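Local atomic coordinates of small COPII coat GTPase SAR1 (Encephalitozoon cuniculi, PDB entry 6VS4), a protein that belongs to the ADP-ribosylation factor family of small P-loop GTPases and is a component of the COPII coat. Residues V143-I148 and T172-Q177. Numbering follows the deposited sequence.
With GDP (guanosine-5'-diphosphate), chain D.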
loop_
_atom_site.group_PDB
_atom_site.type_symbol
_atom_site.label_atom_id
_atom_site.label_comp_id
_atom_site.label_asym_id
_atom_site.label_seq_id
_atom_site.Cartn_x
_atom_site.Cartn_y
_atom_site.Cartn_z
ATOM N N VAL A 143 -14.119 -23.503 21.849
ATOM C CA VAL A 143 -14.845 -24.154 20.767
ATOM C C VAL A 143 -15.036 -23.157 19.632
ATOM O O VAL A 143 -15.575 -22.061 19.834
ATOM C CB VAL A 143 -16.194 -24.710 21.245
ATOM C CG1 VAL A 143 -16.962 -25.280 20.071
ATOM C CG2 VAL A 143 -15.963 -25.775 22.283
ATOM N N LEU A 144 -14.588 -23.537 18.441
ATOM C CA LEU A 144 -14.783 -22.743 17.238
ATOM C C LEU A 144 -15.898 -23.376 16.422
ATOM O O LEU A 144 -15.727 -24.458 15.857
ATOM C CB LEU A 144 -13.489 -22.646 16.433
ATOM C CG LEU A 144 -12.284 -22.041 17.179
ATOM C CD1 LEU A 144 -11.051 -21.925 16.281
ATOM C CD2 LEU A 144 -12.655 -20.705 17.764
ATOM N N MET A 145 -17.053 -22.728 16.395
ATOM C CA MET A 145 -18.093 -23.097 15.439
ATOM C C MET A 145 -17.690 -22.474 14.107
ATOM O O MET A 145 -17.801 -21.262 13.911
ATOM C CB MET A 145 -19.464 -22.629 15.917
ATOM C CG MET A 145 -19.927 -23.279 17.222
ATOM S SD MET A 145 -20.450 -25.002 17.050
ATOM C CE MET A 145 -20.946 -25.396 18.723
ATOM N N ASN A 146 -17.176 -23.299 13.204
ATOM C CA ASN A 146 -16.530 -22.836 11.986
ATOM C C ASN A 146 -17.464 -22.979 10.789
ATOM O O ASN A 146 -18.475 -23.682 10.843
ATOM C CB ASN A 146 -15.232 -23.616 11.742
ATOM C CG ASN A 146 -14.372 -23.002 10.650
ATOM O OD1 ASN A 146 -14.331 -21.786 10.488
ATOM N ND2 ASN A 146 -13.680 -23.848 9.892
ATOM N N LYS A 147 -17.100 -22.293 9.700
ATOM C CA LYS A 147 -17.815 -22.327 8.422
ATOM C C LYS A 147 -19.198 -21.683 8.510
ATOM O O LYS A 147 -20.116 -22.075 7.785
ATOM C CB LYS A 147 -17.930 -23.754 7.878
ATOM C CG LYS A 147 -16.607 -24.501 7.825
ATOM C CD LYS A 147 -16.658 -25.595 6.788
ATOM C CE LYS A 147 -15.445 -26.486 6.852
ATOM N NZ LYS A 147 -15.636 -27.655 5.965
ATOM N N ILE A 148 -19.357 -20.663 9.359
ATOM C CA ILE A 148 -20.651 -20.006 9.471
ATOM C C ILE A 148 -21.039 -19.306 8.179
ATOM O O ILE A 148 -22.223 -19.014 7.973
ATOM C CB ILE A 148 -20.669 -19.014 10.647
ATOM C CG1 ILE A 148 -19.723 -17.836 10.375
ATOM C CG2 ILE A 148 -20.343 -19.733 11.966
ATOM C CD1 ILE A 148 -19.689 -16.822 11.487
ATOM N N THR A 172 -24.736 -30.913 19.425
ATOM C CA THR A 172 -23.365 -31.349 19.673
ATOM C C THR A 172 -23.071 -31.593 21.145
ATOM O O THR A 172 -22.010 -32.139 21.464
ATOM C CB THR A 172 -22.346 -30.326 19.139
ATOM O OG1 THR A 172 -22.415 -29.122 19.910
ATOM C CG2 THR A 172 -22.606 -30.008 17.677
ATOM N N GLY A 173 -23.956 -31.180 22.047
ATOM C CA GLY A 173 -23.686 -31.319 23.460
ATOM C C GLY A 173 -22.698 -30.321 24.015
ATOM O O GLY A 173 -22.355 -30.407 25.201
ATOM N N ILE A 174 -22.222 -29.388 23.198
ATOM C CA ILE A 174 -21.233 -28.407 23.618
ATOM C C ILE A 174 -21.957 -27.236 24.269
ATOM O O ILE A 174 -22.789 -26.577 23.634
ATOM C CB ILE A 174 -20.380 -27.942 22.429
ATOM C CG1 ILE A 174 -19.729 -29.152 21.751
ATOM C CG2 ILE A 174 -19.331 -26.920 22.889
ATOM C CD1 ILE A 174 -19.053 -28.840 20.435
ATOM N N GLU A 175 -21.649 -26.976 25.537
ATOM C CA GLU A 175 -22.247 -25.870 26.267
ATOM C C GLU A 175 -21.154 -25.028 26.913
ATOM O O GLU A 175 -20.076 -25.527 27.248
ATOM C CB GLU A 175 -23.235 -26.365 27.338
ATOM N N ASN A 176 -21.458 -23.749 27.108
ATOM C CA ASN A 176 -20.513 -22.819 27.704
ATOM C C ASN A 176 -20.422 -23.032 29.211
ATOM O O ASN A 176 -21.401 -23.387 29.872
ATOM C CB ASN A 176 -20.932 -21.373 27.426
ATOM C CG ASN A 176 -20.622 -20.924 26.010
ATOM O OD1 ASN A 176 -19.523 -21.133 25.501
ATOM N ND2 ASN A 176 -21.601 -20.302 25.363
ATOM N N GLN A 177 -19.218 -22.811 29.747
ATOM C CA GLN A 177 -18.929 -22.776 31.182
ATOM C C GLN A 177 -17.796 -21.760 31.338
ATOM O O GLN A 177 -16.615 -22.104 31.343
ATOM C CB GLN A 177 -18.554 -24.145 31.752
ATOM C CG GLN A 177 -18.767 -24.289 33.261
ATOM C CD GLN A 177 -17.961 -23.290 34.074
ATOM O OE1 GLN A 177 -18.460 -22.236 34.458
ATOM N NE2 GLN A 177 -16.713 -23.633 34.358
HETATM P PB GDP D . -9.258 -30.921 8.778
HETATM O O1B GDP D . -9.632 -32.360 8.378
HETATM O O2B GDP D . -7.775 -30.725 8.889
HETATM O O3B GDP D . -10.034 -30.564 10.047
HETATM O O3A GDP D . -9.845 -29.959 7.658
HETATM P PA GDP D . -9.210 -28.868 6.697
HETATM O O1A GDP D . -8.434 -29.620 5.628
HETATM O O2A GDP D . -8.461 -27.846 7.457
HETATM O "O5'" GDP D . -10.467 -28.218 5.959
HETATM C "C5'" GDP D . -11.346 -28.939 5.070
HETATM C "C4'" GDP D . -11.957 -27.976 4.083
HETATM O "O4'" GDP D . -12.775 -27.016 4.789
HETATM C "C3'" GDP D . -10.959 -27.173 3.240
HETATM O "O3'" GDP D . -11.301 -27.197 1.859
HETATM C "C2'" GDP D . -11.061 -25.760 3.822
HETATM O "O2'" GDP D . -10.815 -24.775 2.827
HETATM C "C1'" GDP D . -12.523 -25.734 4.252
HETATM N N9 GDP D . -12.838 -24.725 5.275
HETATM C C8 GDP D . -12.210 -24.513 6.475
HETATM N N7 GDP D . -12.726 -23.517 7.158
HETATM C C5 GDP D . -13.751 -23.044 6.355
HETATM C C6 GDP D . -14.660 -21.943 6.525
HETATM O O6 GDP D . -14.751 -21.194 7.494
HETATM N N1 GDP D . -15.509 -21.798 5.447
HETATM C C2 GDP D . -15.526 -22.608 4.343
HETATM N N2 GDP D . -16.427 -22.325 3.399
HETATM N N3 GDP D . -14.698 -23.635 4.174
HETATM C C4 GDP D . -13.836 -23.785 5.198
#
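With CG2 of Ile-174 set anti to its backbone N, and CG1 of Val-143 likewise anti to its own (chi1 176°), so that Val-143 CG2 lies anti to the carbonyl carbon, the two branched side chains meet tip to tip, CG2 to CG2 at 3.6 Å. Val-143 CG1 lies alongside the same isoleucine methyl and also reaches Ile-174 CD1, at 4.1 Å. Met-145, two residues on along the strand, bends at chi2 (-74°), which carries its CE to 4.3 Å from Ile-174 CD1; the same methyl passes Thr-172 OG1 at 4.2 Å. That hydroxyl bonds Leu-168 O and receives a weak bond from Ile-174 N to Thr-172 OG1 of 3.3 Å. Gly-173, with positive phi, turns the chain out of helix 162-172 so that Ile-174 comes down on the strand, where Val-114, Tyr-129 and Ile-188 also touch it. The example illustrates a division of labour in the P-loop GTPase fold: the body of parallel strand 141-146, next to edge strand 186-190, packs against the connection between them, while its end and the loop just beyond serve the nucleotide through the NKxD motif (Asn-146, Lys-147, Asp-149). There Asn-146 ND2 lies 2.9 Å from GDP N7, and the Lys-147 aliphatic chain runs across one face of the guanine, its NZ hydrogen-bonded to GDP O4' and salt-bridged to Asp-115. Between the segments no hydrogen bond forms: van der Waals contact, mainly between methyl groups, joins them over 140 Å², and the Thr-172 hydroxyl is satisfied at its own helix end.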